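Local coordinates for protein intracellular exo-alpha-(1->5)-L-arabinofuranosidase (PDB 2Y2W) that hydrolyses terminal alpha-(1->5)-linked L-arabinofuranosyl residues of arabinans, and also acts on arabinoxylan, in the breakdown of plant cell-wall polysaccharides, at residues Glu308-Phe313 / Gly389-Thr394; Thr316-Ala321 / Cys399-Ser404; Leu181-Gly186 / Val197-Glu202; Asp151-Ser156 / Glu203-Lys208. All blocks are in the same frame, centred on the assembly; numbering follows the deposited sequence.

Contact 1 (Glu308-Phe313 / Gly389-Thr394)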
loop_
_atom_site.group_PDB
_atom_site.type_symbol
_atom_site.label_atom_id
_atom_site.label_comp_id
_atom_site.label_asym_id
_atom_site.label_seq_id
_atom_site.Cartn_x
_atom_site.Cartn_y
_atom_site.Cartn_z
ATOM N N GLU D 308 -38.631 8.807 0.503
ATOM C CA GLU D 308 -38.381 9.607 -0.700
ATOM C C GLU D 308 -36.890 9.804 -0.973
ATOM O O GLU D 308 -36.467 9.862 -2.129
ATOM C CB GLU D 308 -39.077 10.967 -0.590
ATOM C CG GLU D 308 -40.595 10.889 -0.448
ATOM C CD GLU D 308 -41.282 10.346 -1.690
ATOM O OE1 GLU D 308 -41.026 10.870 -2.798
ATOM O OE2 GLU D 308 -42.082 9.396 -1.555
ATOM N N ASP D 309 -36.107 9.915 0.099
ATOM C CA ASP D 309 -34.652 9.962 0.008
ATOM C C ASP D 309 -34.127 8.633 -0.544
ATOM O O ASP D 309 -33.293 8.621 -1.450
ATOM C CB ASP D 309 -34.042 10.274 1.380
ATOM C CG ASP D 309 -32.531 10.450 1.332
ATOM O OD1 ASP D 309 -31.804 9.435 1.403
ATOM O OD2 ASP D 309 -32.068 11.606 1.223
ATOM N N MET D 310 -34.641 7.527 -0.004
ATOM C CA MET D 310 -34.260 6.180 -0.436
ATOM C C MET D 310 -34.628 5.906 -1.900
ATOM O O MET D 310 -33.872 5.252 -2.617
ATOM C CB MET D 310 -34.880 5.125 0.490
ATOM C CG MET D 310 -34.439 3.694 0.200
ATOM S SD MET D 310 -35.255 2.455 1.225
ATOM C CE MET D 310 -34.156 2.395 2.636
ATOM N N THR D 311 -35.783 6.407 -2.335
ATOM C CA THR D 311 -36.223 6.265 -3.727
ATOM C C THR D 311 -35.230 6.927 -4.691
ATOM O O THR D 311 -34.792 6.304 -5.662
ATOM C CB THR D 311 -37.660 6.821 -3.935
ATOM O OG1 THR D 311 -38.567 6.143 -3.055
ATOM C CG2 THR D 311 -38.128 6.624 -5.372
ATOM N N LYS D 312 -34.874 8.179 -4.409
ATOM C CA LYS D 312 -33.837 8.886 -5.161
ATOM C C LYS D 312 -32.484 8.182 -5.064
ATOM O O LYS D 312 -31.780 8.046 -6.067
ATOM C CB LYS D 312 -33.714 10.339 -4.690
ATOM C CG LYS D 312 -34.419 11.333 -5.591
ATOM C CD LYS D 312 -34.294 12.758 -5.063
ATOM C CE LYS D 312 -34.442 13.794 -6.183
ATOM N NZ LYS D 312 -35.732 13.678 -6.934
ATOM N N PHE D 313 -32.138 7.741 -3.852
ATOM C CA PHE D 313 -30.922 6.969 -3.590
ATOM C C PHE D 313 -30.829 5.770 -4.541
ATOM O O PHE D 313 -29.818 5.585 -5.223
ATOM C CB PHE D 313 -30.926 6.481 -2.133
ATOM C CG PHE D 313 -29.556 6.270 -1.538
ATOM C CD1 PHE D 313 -28.575 5.543 -2.212
ATOM C CD2 PHE D 313 -29.255 6.790 -0.285
ATOM C CE1 PHE D 313 -27.317 5.349 -1.650
ATOM C CE2 PHE D 313 -28.000 6.601 0.285
ATOM C CZ PHE D 313 -27.028 5.878 -0.399
ATOM N N GLY D 389 -41.192 0.875 8.414
ATOM C CA GLY D 389 -42.231 0.186 7.653
ATOM C C GLY D 389 -42.329 0.685 6.223
ATOM O O GLY D 389 -42.479 -0.110 5.291
ATOM N N SER D 390 -42.229 2.003 6.049
ATOM C CA SER D 390 -42.277 2.621 4.721
ATOM C C SER D 390 -40.986 2.408 3.932
ATOM O O SER D 390 -41.020 2.317 2.702
ATOM C CB SER D 390 -42.610 4.116 4.813
ATOM O OG SER D 390 -41.516 4.867 5.311
ATOM N N LEU D 391 -39.855 2.335 4.635
ATOM C CA LEU D 391 -38.570 2.038 3.994
ATOM C C LEU D 391 -38.571 0.630 3.404
ATOM O O LEU D 391 -38.124 0.426 2.274
ATOM C CB LEU D 391 -37.401 2.210 4.971
ATOM C CG LEU D 391 -37.049 3.607 5.493
ATOM C CD1 LEU D 391 -35.953 3.510 6.540
ATOM C CD2 LEU D 391 -36.638 4.557 4.379
ATOM N N MET D 392 -39.094 -0.326 4.170
ATOM C CA MET D 392 -39.261 -1.704 3.715
ATOM C C MET D 392 -40.171 -1.790 2.485
ATOM O O MET D 392 -39.906 -2.571 1.569
ATOM C CB MET D 392 -39.800 -2.584 4.851
ATOM C CG MET D 392 -39.965 -4.064 4.494
ATOM S SD MET D 392 -38.480 -4.840 3.806
ATOM C CE MET D 392 -37.424 -4.915 5.254
ATOM N N ILE D 393 -41.234 -0.983 2.480
ATOM C CA ILE D 393 -42.149 -0.876 1.335
ATOM C C ILE D 393 -41.415 -0.394 0.078
ATOM O O ILE D 393 -41.588 -0.968 -1.001
ATOM C CB ILE D 393 -43.367 0.041 1.661
ATOM C CG1 ILE D 393 -44.334 -0.678 2.612
ATOM C CG2 ILE D 393 -44.086 0.497 0.383
ATOM C CD1 ILE D 393 -45.378 0.218 3.259
ATOM N N THR D 394 -40.588 0.643 0.227
ATOM C CA THR D 394 -39.786 1.164 -0.886
ATOM C C THR D 394 -38.786 0.117 -1.376
ATOM O O THR D 394 -38.548 -0.010 -2.582
ATOM C CB THR D 394 -39.050 2.474 -0.506
ATOM O OG1 THR D 394 -40.006 3.452 -0.084
ATOM C CG2 THR D 394 -38.267 3.037 -1.692
#

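Contact 2 (Thr316-Ala321 / Cys399-Ser404)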
loop_
_atom_site.group_PDB
_atom_site.type_symbol
_atom_site.label_atom_id
_atom_site.label_comp_id
_atom_site.label_asym_id
_atom_site.label_seq_id
_atom_site.Cartn_x
_atom_site.Cartn_y
_atom_site.Cartn_z
ATOM N N THR D 316 -30.428 6.858 -8.332
ATOM C CA THR D 316 -29.114 7.417 -8.652
ATOM C C THR D 316 -28.019 6.349 -8.690
ATOM O O THR D 316 -27.168 6.357 -9.586
ATOM C CB THR D 316 -28.718 8.535 -7.655
ATOM O OG1 THR D 316 -29.837 9.398 -7.431
ATOM C CG2 THR D 316 -27.555 9.360 -8.191
ATOM N N VAL D 317 -28.045 5.439 -7.719
ATOM C CA VAL D 317 -27.052 4.364 -7.647
ATOM C C VAL D 317 -27.240 3.373 -8.799
ATOM O O VAL D 317 -26.262 2.937 -9.411
ATOM C CB VAL D 317 -27.076 3.649 -6.271
ATOM C CG1 VAL D 317 -26.165 2.426 -6.270
ATOM C CG2 VAL D 317 -26.653 4.610 -5.174
ATOM N N SER D 318 -28.496 3.044 -9.096
ATOM C CA SER D 318 -28.833 2.174 -10.224
ATOM C C SER D 318 -28.316 2.737 -11.544
ATOM O O SER D 318 -27.716 2.013 -12.343
ATOM C CB SER D 318 -30.343 1.965 -10.309
ATOM O OG SER D 318 -30.842 1.397 -9.111
ATOM N N ASP D 319 -28.547 4.031 -11.759
ATOM C CA ASP D 319 -28.093 4.721 -12.962
ATOM C C ASP D 319 -26.569 4.686 -13.068
ATOM O O ASP D 319 -26.015 4.515 -14.159
ATOM C CB ASP D 319 -28.607 6.163 -12.959
ATOM C CG ASP D 319 -28.212 6.928 -14.207
ATOM O OD1 ASP D 319 -28.622 6.522 -15.319
ATOM O OD2 ASP D 319 -27.498 7.945 -14.070
ATOM N N ALA D 320 -25.906 4.844 -11.924
ATOM C CA ALA D 320 -24.451 4.737 -11.828
ATOM C C ALA D 320 -23.980 3.313 -12.126
ATOM O O ALA D 320 -22.972 3.118 -12.807
ATOM C CB ALA D 320 -23.980 5.182 -10.451
ATOM N N ALA D 321 -24.720 2.331 -11.614
ATOM C CA ALA D 321 -24.444 0.920 -11.875
ATOM C C ALA D 321 -24.712 0.541 -13.334
ATOM O O ALA D 321 -23.994 -0.287 -13.904
ATOM C CB ALA D 321 -25.254 0.040 -10.936
ATOM N N CYS D 399 -37.338 -4.082 -5.342
ATOM C CA CYS D 399 -36.558 -5.301 -5.119
ATOM C C CYS D 399 -36.176 -6.010 -6.423
ATOM O O CYS D 399 -35.727 -7.152 -6.411
ATOM C CB CYS D 399 -37.267 -6.248 -4.138
ATOM S SG CYS D 399 -38.648 -7.204 -4.803
ATOM N N ASP D 400 -36.354 -5.314 -7.541
ATOM C CA ASP D 400 -35.898 -5.790 -8.841
ATOM C C ASP D 400 -34.424 -5.469 -9.031
ATOM O O ASP D 400 -33.713 -6.175 -9.750
ATOM C CB ASP D 400 -36.729 -5.170 -9.976
ATOM C CG ASP D 400 -36.682 -3.641 -9.986
ATOM O OD1 ASP D 400 -36.818 -3.019 -8.909
ATOM O OD2 ASP D 400 -36.521 -3.060 -11.080
ATOM N N ARG D 401 -33.976 -4.397 -8.386
ATOM C CA ARG D 401 -32.587 -3.969 -8.465
ATOM C C ARG D 401 -31.907 -4.068 -7.104
ATOM O O ARG D 401 -30.692 -4.256 -7.025
ATOM C CB ARG D 401 -32.492 -2.548 -9.022
ATOM C CG ARG D 401 -31.129 -2.193 -9.597
ATOM C CD ARG D 401 -30.812 -3.010 -10.844
ATOM N NE ARG D 401 -29.428 -2.833 -11.278
ATOM C CZ ARG D 401 -29.002 -1.836 -12.052
ATOM N NH1 ARG D 401 -29.848 -0.907 -12.488
ATOM N NH2 ARG D 401 -27.722 -1.767 -12.392
ATOM N N VAL D 402 -32.695 -3.938 -6.040
ATOM C CA VAL D 402 -32.201 -4.147 -4.683
ATOM C C VAL D 402 -32.481 -5.594 -4.279
ATOM O O VAL D 402 -33.574 -5.929 -3.817
ATOM C CB VAL D 402 -32.831 -3.154 -3.671
ATOM C CG1 VAL D 402 -32.290 -3.396 -2.264
ATOM C CG2 VAL D 402 -32.568 -1.715 -4.099
ATOM N N ARG D 403 -31.485 -6.450 -4.471
ATOM C CA ARG D 403 -31.634 -7.876 -4.196
ATOM C C ARG D 403 -31.123 -8.263 -2.806
ATOM O O ARG D 403 -31.184 -9.430 -2.417
ATOM C CB ARG D 403 -30.949 -8.705 -5.289
ATOM C CG ARG D 403 -31.451 -8.434 -6.714
ATOM C CD ARG D 403 -32.920 -8.804 -6.917
ATOM N NE ARG D 403 -33.201 -10.204 -6.598
ATOM C CZ ARG D 403 -34.392 -10.781 -6.719
ATOM N NH1 ARG D 403 -35.435 -10.090 -7.161
ATOM N NH2 ARG D 403 -34.541 -12.060 -6.401
ATOM N N SER D 404 -30.624 -7.279 -2.063
ATOM C CA SER D 404 -30.167 -7.491 -0.692
ATOM C C SER D 404 -30.307 -6.228 0.144
ATOM O O SER D 404 -30.086 -5.122 -0.347
ATOM C CB SER D 404 -28.714 -7.964 -0.667
ATOM O OG SER D 404 -28.318 -8.292 0.652
#

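Contact 3 (Leu181-Gly186 / Val197-Glu202)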
loop_
_atom_site.group_PDB
_atom_site.type_symbol
_atom_site.label_atom_id
_atom_site.label_comp_id
_atom_site.label_asym_id
_atom_site.label_seq_id
_atom_site.Cartn_x
_atom_site.Cartn_y
_atom_site.Cartn_z
ATOM N N LEU D 181 -10.248 -16.031 3.178
ATOM C CA LEU D 181 -11.034 -16.797 2.217
ATOM C C LEU D 181 -10.634 -18.275 2.238
ATOM O O LEU D 181 -11.487 -19.160 2.294
ATOM C CB LEU D 181 -10.866 -16.202 0.813
ATOM C CG LEU D 181 -11.446 -16.930 -0.405
ATOM C CD1 LEU D 181 -12.962 -17.065 -0.317
ATOM C CD2 LEU D 181 -11.044 -16.197 -1.667
ATOM N N GLU D 182 -9.329 -18.523 2.199
ATOM C CA GLU D 182 -8.772 -19.868 2.267
ATOM C C GLU D 182 -9.085 -20.535 3.609
ATOM O O GLU D 182 -9.440 -21.710 3.649
ATOM C CB GLU D 182 -7.263 -19.805 2.037
ATOM C CG GLU D 182 -6.554 -21.144 1.936
ATOM C CD GLU D 182 -5.064 -20.993 1.637
ATOM O OE1 GLU D 182 -4.636 -19.890 1.221
ATOM O OE2 GLU D 182 -4.316 -21.978 1.803
ATOM N N TYR D 183 -8.956 -19.780 4.700
ATOM C CA TYR D 183 -9.215 -20.304 6.043
ATOM C C TYR D 183 -10.674 -20.701 6.212
ATOM O O TYR D 183 -10.984 -21.745 6.791
ATOM C CB TYR D 183 -8.837 -19.277 7.116
ATOM C CG TYR D 183 -9.238 -19.684 8.519
ATOM C CD1 TYR D 183 -8.375 -20.423 9.323
ATOM C CD2 TYR D 183 -10.486 -19.335 9.039
ATOM C CE1 TYR D 183 -8.740 -20.805 10.602
ATOM C CE2 TYR D 183 -10.862 -19.714 10.319
ATOM C CZ TYR D 183 -9.984 -20.447 11.095
ATOM O OH TYR D 183 -10.349 -20.823 12.363
ATOM N N VAL D 184 -11.560 -19.859 5.697
ATOM C CA VAL D 184 -12.987 -20.020 5.905
ATOM C C VAL D 184 -13.642 -21.040 4.952
ATOM O O VAL D 184 -14.583 -21.737 5.342
ATOM C CB VAL D 184 -13.690 -18.637 5.853
ATOM C CG1 VAL D 184 -14.073 -18.259 4.434
ATOM C CG2 VAL D 184 -14.898 -18.621 6.745
ATOM N N ASN D 185 -13.134 -21.141 3.723
ATOM C CA ASN D 185 -13.814 -21.903 2.669
ATOM C C ASN D 185 -12.977 -22.974 1.978
ATOM O O ASN D 185 -13.495 -23.745 1.166
ATOM C CB ASN D 185 -14.391 -20.952 1.612
ATOM C CG ASN D 185 -15.680 -20.287 2.056
ATOM O OD1 ASN D 185 -16.322 -20.717 3.020
ATOM N ND2 ASN D 185 -16.068 -19.229 1.351
ATOM N N GLY D 186 -11.688 -23.018 2.292
ATOM C CA GLY D 186 -10.781 -23.967 1.661
ATOM C C GLY D 186 -11.069 -25.400 2.056
ATOM O O GLY D 186 -11.630 -25.662 3.120
ATOM N N VAL D 197 -9.927 -26.636 10.688
ATOM C CA VAL D 197 -10.190 -28.010 11.117
ATOM C C VAL D 197 -9.727 -28.227 12.563
ATOM O O VAL D 197 -10.470 -28.767 13.385
ATOM C CB VAL D 197 -9.509 -29.041 10.170
ATOM C CG1 VAL D 197 -9.752 -30.468 10.647
ATOM C CG2 VAL D 197 -10.004 -28.866 8.735
ATOM N N ALA D 198 -8.507 -27.786 12.864
ATOM C CA ALA D 198 -7.947 -27.885 14.211
ATOM C C ALA D 198 -8.719 -27.030 15.215
ATOM O O ALA D 198 -8.773 -27.357 16.403
ATOM C CB ALA D 198 -6.480 -27.500 14.202
ATOM N N ASN D 199 -9.323 -25.948 14.730
ATOM C CA ASN D 199 -10.120 -25.056 15.572
ATOM C C ASN D 199 -11.543 -25.557 15.846
ATOM O O ASN D 199 -12.289 -24.925 16.597
ATOM C CB ASN D 199 -10.154 -23.641 14.983
ATOM C CG ASN D 199 -8.803 -22.938 15.048
ATOM O OD1 ASN D 199 -7.835 -23.459 15.606
ATOM N ND2 ASN D 199 -8.735 -21.748 14.469
ATOM N N GLY D 200 -11.915 -26.680 15.231
ATOM C CA GLY D 200 -13.190 -27.337 15.522
ATOM C C GLY D 200 -14.221 -27.342 14.405
ATOM O O GLY D 200 -15.314 -27.884 14.573
ATOM N N ILE D 201 -13.881 -26.734 13.269
ATOM C CA ILE D 201 -14.790 -26.667 12.124
ATOM C C ILE D 201 -14.152 -27.355 10.915
ATOM O O ILE D 201 -13.278 -26.796 10.250
ATOM C CB ILE D 201 -15.204 -25.208 11.798
ATOM C CG1 ILE D 201 -15.820 -24.543 13.033
ATOM C CG2 ILE D 201 -16.195 -25.172 10.636
ATOM C CD1 ILE D 201 -15.580 -23.057 13.125
ATOM N N GLU D 202 -14.600 -28.579 10.650
ATOM C CA GLU D 202 -13.986 -29.446 9.653
ATOM C C GLU D 202 -14.335 -29.029 8.227
ATOM O O GLU D 202 -13.452 -28.866 7.384
ATOM C CB GLU D 202 -14.402 -30.899 9.904
ATOM C CG GLU D 202 -13.638 -31.934 9.081
ATOM C CD GLU D 202 -13.947 -33.365 9.496
ATOM O OE1 GLU D 202 -15.013 -33.599 10.116
ATOM O OE2 GLU D 202 -13.119 -34.257 9.201
#

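Contact 4 (Asp151-Ser156 / Glu203-Lys208)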
loop_
_atom_site.group_PDB
_atom_site.type_symbol
_atom_site.label_atom_id
_atom_site.label_comp_id
_atom_site.label_asym_id
_atom_site.label_seq_id
_atom_site.Cartn_x
_atom_site.Cartn_y
_atom_site.Cartn_z
ATOM N N ASP D 151 -16.618 -18.440 15.870
ATOM C CA ASP D 151 -17.754 -18.391 16.786
ATOM C C ASP D 151 -19.018 -17.880 16.108
ATOM O O ASP D 151 -20.102 -18.436 16.315
ATOM C CB ASP D 151 -17.416 -17.533 18.011
ATOM C CG ASP D 151 -16.244 -18.084 18.808
ATOM O OD1 ASP D 151 -16.362 -19.197 19.366
ATOM O OD2 ASP D 151 -15.201 -17.399 18.879
ATOM N N PHE D 152 -18.886 -16.832 15.296
ATOM C CA PHE D 152 -20.034 -16.288 14.576
ATOM C C PHE D 152 -20.585 -17.277 13.549
ATOM O O PHE D 152 -21.783 -17.264 13.253
ATOM C CB PHE D 152 -19.719 -14.941 13.916
ATOM C CG PHE D 152 -20.937 -14.245 13.370
ATOM C CD1 PHE D 152 -21.782 -13.536 14.214
ATOM C CD2 PHE D 152 -21.255 -14.328 12.019
ATOM C CE1 PHE D 152 -22.916 -12.907 13.716
ATOM C CE2 PHE D 152 -22.388 -13.705 11.516
ATOM C CZ PHE D 152 -23.217 -12.992 12.364
ATOM N N TYR D 153 -19.709 -18.126 13.012
ATOM C CA TYR D 153 -20.134 -19.235 12.164
ATOM C C TYR D 153 -21.061 -20.178 12.935
ATOM O O TYR D 153 -22.120 -20.563 12.438
ATOM C CB TYR D 153 -18.935 -20.018 11.615
ATOM C CG TYR D 153 -19.336 -21.310 10.941
ATOM C CD1 TYR D 153 -19.907 -21.303 9.667
ATOM C CD2 TYR D 153 -19.174 -22.535 11.586
ATOM C CE1 TYR D 153 -20.291 -22.487 9.046
ATOM C CE2 TYR D 153 -19.559 -23.723 10.976
ATOM C CZ TYR D 153 -20.113 -23.691 9.706
ATOM O OH TYR D 153 -20.498 -24.861 9.097
ATOM N N ARG D 154 -20.646 -20.543 14.145
ATOM C CA ARG D 154 -21.444 -21.394 15.016
ATOM C C ARG D 154 -22.778 -20.738 15.358
ATOM O O ARG D 154 -23.814 -21.406 15.390
ATOM C CB ARG D 154 -20.667 -21.758 16.284
ATOM C CG ARG D 154 -19.628 -22.854 16.069
ATOM C CD ARG D 154 -18.969 -23.267 17.377
ATOM N NE ARG D 154 -17.870 -22.379 17.753
ATOM C CZ ARG D 154 -16.584 -22.630 17.514
ATOM N NH1 ARG D 154 -16.219 -23.749 16.897
ATOM N NH2 ARG D 154 -15.660 -21.760 17.897
ATOM N N TRP D 155 -22.748 -19.425 15.594
ATOM C CA TRP D 155 -23.966 -18.664 15.860
ATOM C C TRP D 155 -24.904 -18.698 14.654
ATOM O O TRP D 155 -26.112 -18.905 14.803
ATOM C CB TRP D 155 -23.643 -17.216 16.245
ATOM C CG TRP D 155 -24.851 -16.444 16.692
ATOM C CD1 TRP D 155 -25.319 -16.326 17.968
ATOM C CD2 TRP D 155 -25.752 -15.699 15.863
ATOM N NE1 TRP D 155 -26.451 -15.551 17.987
ATOM C CE2 TRP D 155 -26.741 -15.153 16.709
ATOM C CE3 TRP D 155 -25.816 -15.436 14.487
ATOM C CZ2 TRP D 155 -27.788 -14.355 16.226
ATOM C CZ3 TRP D 155 -26.857 -14.647 14.007
ATOM C CH2 TRP D 155 -27.830 -14.116 14.877
ATOM N N SER D 156 -24.336 -18.502 13.467
ATOM C CA SER D 156 -25.100 -18.505 12.224
ATOM C C SER D 156 -25.662 -19.881 11.876
ATOM O O SER D 156 -26.713 -19.979 11.242
ATOM C CB SER D 156 -24.242 -17.979 11.077
ATOM O OG SER D 156 -23.766 -16.675 11.368
ATOM N N GLU D 203 -15.629 -28.863 7.973
ATOM C CA GLU D 203 -16.139 -28.493 6.657
ATOM C C GLU D 203 -15.936 -27.001 6.375
ATOM O O GLU D 203 -15.917 -26.190 7.307
ATOM C CB GLU D 203 -17.627 -28.868 6.546
ATOM C CG GLU D 203 -18.615 -27.906 7.237
ATOM C CD GLU D 203 -18.588 -27.953 8.769
ATOM O OE1 GLU D 203 -17.775 -28.702 9.361
ATOM O OE2 GLU D 203 -19.400 -27.230 9.387
ATOM N N PRO D 204 -15.763 -26.634 5.089
ATOM C CA PRO D 204 -15.764 -25.218 4.722
ATOM C C PRO D 204 -17.057 -24.533 5.151
ATOM O O PRO D 204 -18.114 -25.165 5.183
ATOM C CB PRO D 204 -15.658 -25.256 3.198
ATOM C CG PRO D 204 -14.880 -26.486 2.930
ATOM C CD PRO D 204 -15.347 -27.485 3.959
ATOM N N MET D 205 -16.960 -23.250 5.483
ATOM C CA MET D 205 -18.099 -22.488 5.984
ATOM C C MET D 205 -19.081 -22.077 4.886
ATOM O O MET D 205 -20.207 -21.666 5.179
ATOM C CB MET D 205 -17.616 -21.261 6.758
ATOM C CG MET D 205 -16.748 -21.596 7.957
ATOM S SD MET D 205 -16.417 -20.137 8.950
ATOM C CE MET D 205 -15.189 -20.760 10.097
ATOM N N ASP D 206 -18.648 -22.202 3.631
ATOM C CA ASP D 206 -19.447 -21.838 2.456
ATOM C C ASP D 206 -20.038 -20.431 2.553
ATOM O O ASP D 206 -21.257 -20.241 2.478
ATOM C CB ASP D 206 -20.545 -22.878 2.180
ATOM C CG ASP D 206 -19.988 -24.242 1.810
ATOM O OD1 ASP D 206 -18.816 -24.331 1.373
ATOM O OD2 ASP D 206 -20.738 -25.233 1.952
ATOM N N ILE D 207 -19.160 -19.448 2.731
ATOM C CA ILE D 207 -19.566 -18.050 2.722
ATOM C C ILE D 207 -19.500 -17.518 1.286
ATOM O O ILE D 207 -18.421 -17.412 0.698
ATOM C CB ILE D 207 -18.727 -17.209 3.711
ATOM C CG1 ILE D 207 -18.930 -17.743 5.135
ATOM C CG2 ILE D 207 -19.098 -15.725 3.617
ATOM C CD1 ILE D 207 -18.048 -17.108 6.193
ATOM N N LYS D 208 -20.676 -17.222 0.733
ATOM C CA LYS D 208 -20.832 -16.747 -0.645
ATOM C C LYS D 208 -20.639 -15.241 -0.786
ATOM O O LYS D 208 -19.875 -14.781 -1.638
ATOM C CB LYS D 208 -22.224 -17.102 -1.168
ATOM C CG LYS D 208 -22.296 -18.328 -2.056
ATOM C CD LYS D 208 -23.733 -18.548 -2.522
ATOM C CE LYS D 208 -23.810 -19.554 -3.658
ATOM N NZ LYS D 208 -25.200 -19.675 -4.184
#

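Contact 1 (Glu308-Phe313 / Gly389-Thr394)
Met310 reaches from helix 307-327 to Leu391 and Thr394 on helix 382-397, joining two outer helices, one before and one after the seventh strand, of the (beta/alpha)8 barrel of this family 51 glycoside hydrolase. The two short helical segments run nearly side by side, with axes 9.7 Å apart at closest and directions differing by 24°. Met310 has more surface buried here than any other residue. Its CG stands anti to the backbone N (chi1 -175°) and the chain stays extended through chi2, which carries the sulfur across the gap between the helices. A bend at the thioether then lays the methyl against the leucine: Met310 CE lies 3.7 Å from Leu391 CD2. The sulfur itself rests over the helix backbone, with Met310 SD 3.7 Å from Leu391 O, and one turn further on Met310 SD comes within 4.2 Å of Thr394 CB. No hydrogen bond joins the segments, so the junction rests on van der Waals packing. Replacing Met310 by an alanine would probably open a gap beside Leu391 CD2 and Thr394 CB, leaving the leucine branch freer to turn. Tyr287, on strand 280-287, touches both Met310 and Leu391 and continues the packing toward the barrel wall. The catalytic centre, inferred by similarity, is not far: the side chain of Leu391 is about 8 Å from that of Tyr286, a predicted arabinofuranose-binding residue. Thr311 borders the contact; its hydroxyl bonds back to Ser307 O, while Thr311 OG1 also lies 3.4 Å from the methyl Thr394 CG2, the two side chains crossing at about a right angle.

Contact 2 (Thr316-Ala321 / Cys399-Ser404)
Arg401 lays its side chain against one side of helix 307-327, meeting Ser318 and, one turn later, Ala321. The first shell consists of van der Waals approaches rather than hydrogen bonds. Near the root of the arginine, Arg401 CG lies 3.6 Å from Ser318 OG. At the far end the guanidinium nitrogens come against the helix: Arg401 NH1 is 3.6 Å from Ser318 CB, and Arg401 NH2 is 3.4 Å from the methyl Ala321 CB. The carbonyl Ser318 O approaches the group obliquely, 3.6 Å from Arg401 NH1, a proximity that falls short of a hydrogen bond. A bend at chi2 (66°), after a CG placed anti to the backbone N, turns the chain along the helix instead of straight into it.

The polar grip comes from the next shell. Asp322, immediately after the helical segment, forms a salt bridge with Arg401 NH1, and Arg401 NE donates to Ile334 O, so the guanidinium is held from the helix and from the chain just ahead of strand 335-341. Ser318 OG is bonded to Ile314 O within its own helix, which fixes the hydroxyl beside the arginine methylenes. Behind Arg401, Arg403 NH1 donates to Cys399 O at 3.0 Å and ties the turn that leads into strand 402-408. Backbone bonds from Arg401 to Leu336 and from Ser404 to Phe338 align that strand with its parallel neighbour. The arrangement belongs to the N-terminal end of the strands in a (beta/alpha)8 barrel, where the helix between the sixth and seventh strands meets the entry to the eighth.

Contact 3 (Leu181-Gly186 / Val197-Glu202)
Tyr183 has CG anti to the backbone N (chi1 173°), an extended setting that carries its phenol end to Asn199, while Asn199 turns its amide to the side of its own backbone N, and the two ends meet. Asn199 ND2 donates to Tyr183 OH at 2.8 Å, with an N-H...O angle of 146°. The amide nitrogen arrives at the ring's edge, in the ring plane, whereas the phenol oxygen sits somewhat out of the amide plane; the two flat groups are inclined by 55° to each other. Beyond the bond the touch is slight, with Asn199 ND2 3.8 Å from Tyr183 CZ.

The same phenol hydroxyl is bonded to Asp150 OD1; it accepts from the asparagine and so probably gives its proton to the carboxylate. Asn199 ND2 adds a weak bond to Asp150 OD2. Putting a phenylalanine in place of Tyr183 would probably leave Asn199 without its main acceptor here and Asp150 without one of its donors.

Asn199 ends its helix in a Schellman motif: Gly200, with positive phi, returns its N to Val197 O at 3.1 Å, and the backbone angles of Gly200 leave no room for a side chain, which would collide with the carbonyl oxygen before it. Arg196 bonds to both Tyr183 O and Ile201 O, a further tie between the segments.

In the barrel, helix 174-185 lies between the third and fourth strands. Its Leu181, Val184 and Asn185 pack on Trp210 of strand 209-212, while helix 191-198 follows it in the chain, and Ile201 beyond that helix rests on Asp150, Tyr153 and Arg154 of helix 149-159.

Contact 4 (Asp151-Ser156 / Glu203-Lys208)
Tyr153 of helix 149-159 and Met205, in the loop that leads into strand 209-212, form a Met-aromatic contact reinforced by a CH-pi approach. Met205 CG lies over one face of the ring, offset toward the rim, 3.9 Å from the centroid of the Tyr153 ring and 23° off the ring normal. The sulfur follows more obliquely: Met205 SD is 4.3 Å from that centroid and 3.7 Å from Tyr153 CB. Extension of the methionine beyond CG carries it from the ring back toward the helix.

The phenol end serves a different partner. Tyr153 OH donates to Glu203 OE2 at 2.6 Å, meeting the carboxylate on its anti side, somewhat out of the carboxylate plane, with ring and carboxylate planes 57° apart. Glu203 reaches it with CG lodged between the backbone N and the carbonyl carbon (chi1 78°) and a further bend at chi2.

Within the (beta/alpha)8 barrel this joins the helix after the second strand to the run that enters the fourth. Further round the helix, Arg154 NH2 makes a salt bridge to Asp151 OD1 at 3.0 Å, and Asp151 is also bridged by Arg128 and Arg131. Phe152 O accepts from Ser156 N and Ser156 OG, which reach it from opposite faces of its carbonyl plane. On the loop, Pro204 and Asp206 pack on His365 of the second subunit.

The four contacts fall into two pairs on the same barrel. Contacts 1 and 2 share helix 307-327, their centres 13 Å apart, with helix 382-397 and strand 402-408, the partners, following each other in the chain. Contacts 3 and 4 touch directly, centres 9 Å apart: Val184 O lies 2.8 Å from Met205 N and Asn185 ND2 3.0 Å from Ile207 O, both probable hydrogen bonds, and both contacts reach the second subunit. Contact 1 lies across the chain's centre from contacts 3 and 4, its centre 32 Å from that of contact 4. It alone approaches the predicted active site, the Met310 side chain lying about 10 Å from that of the probable nucleophile Glu340.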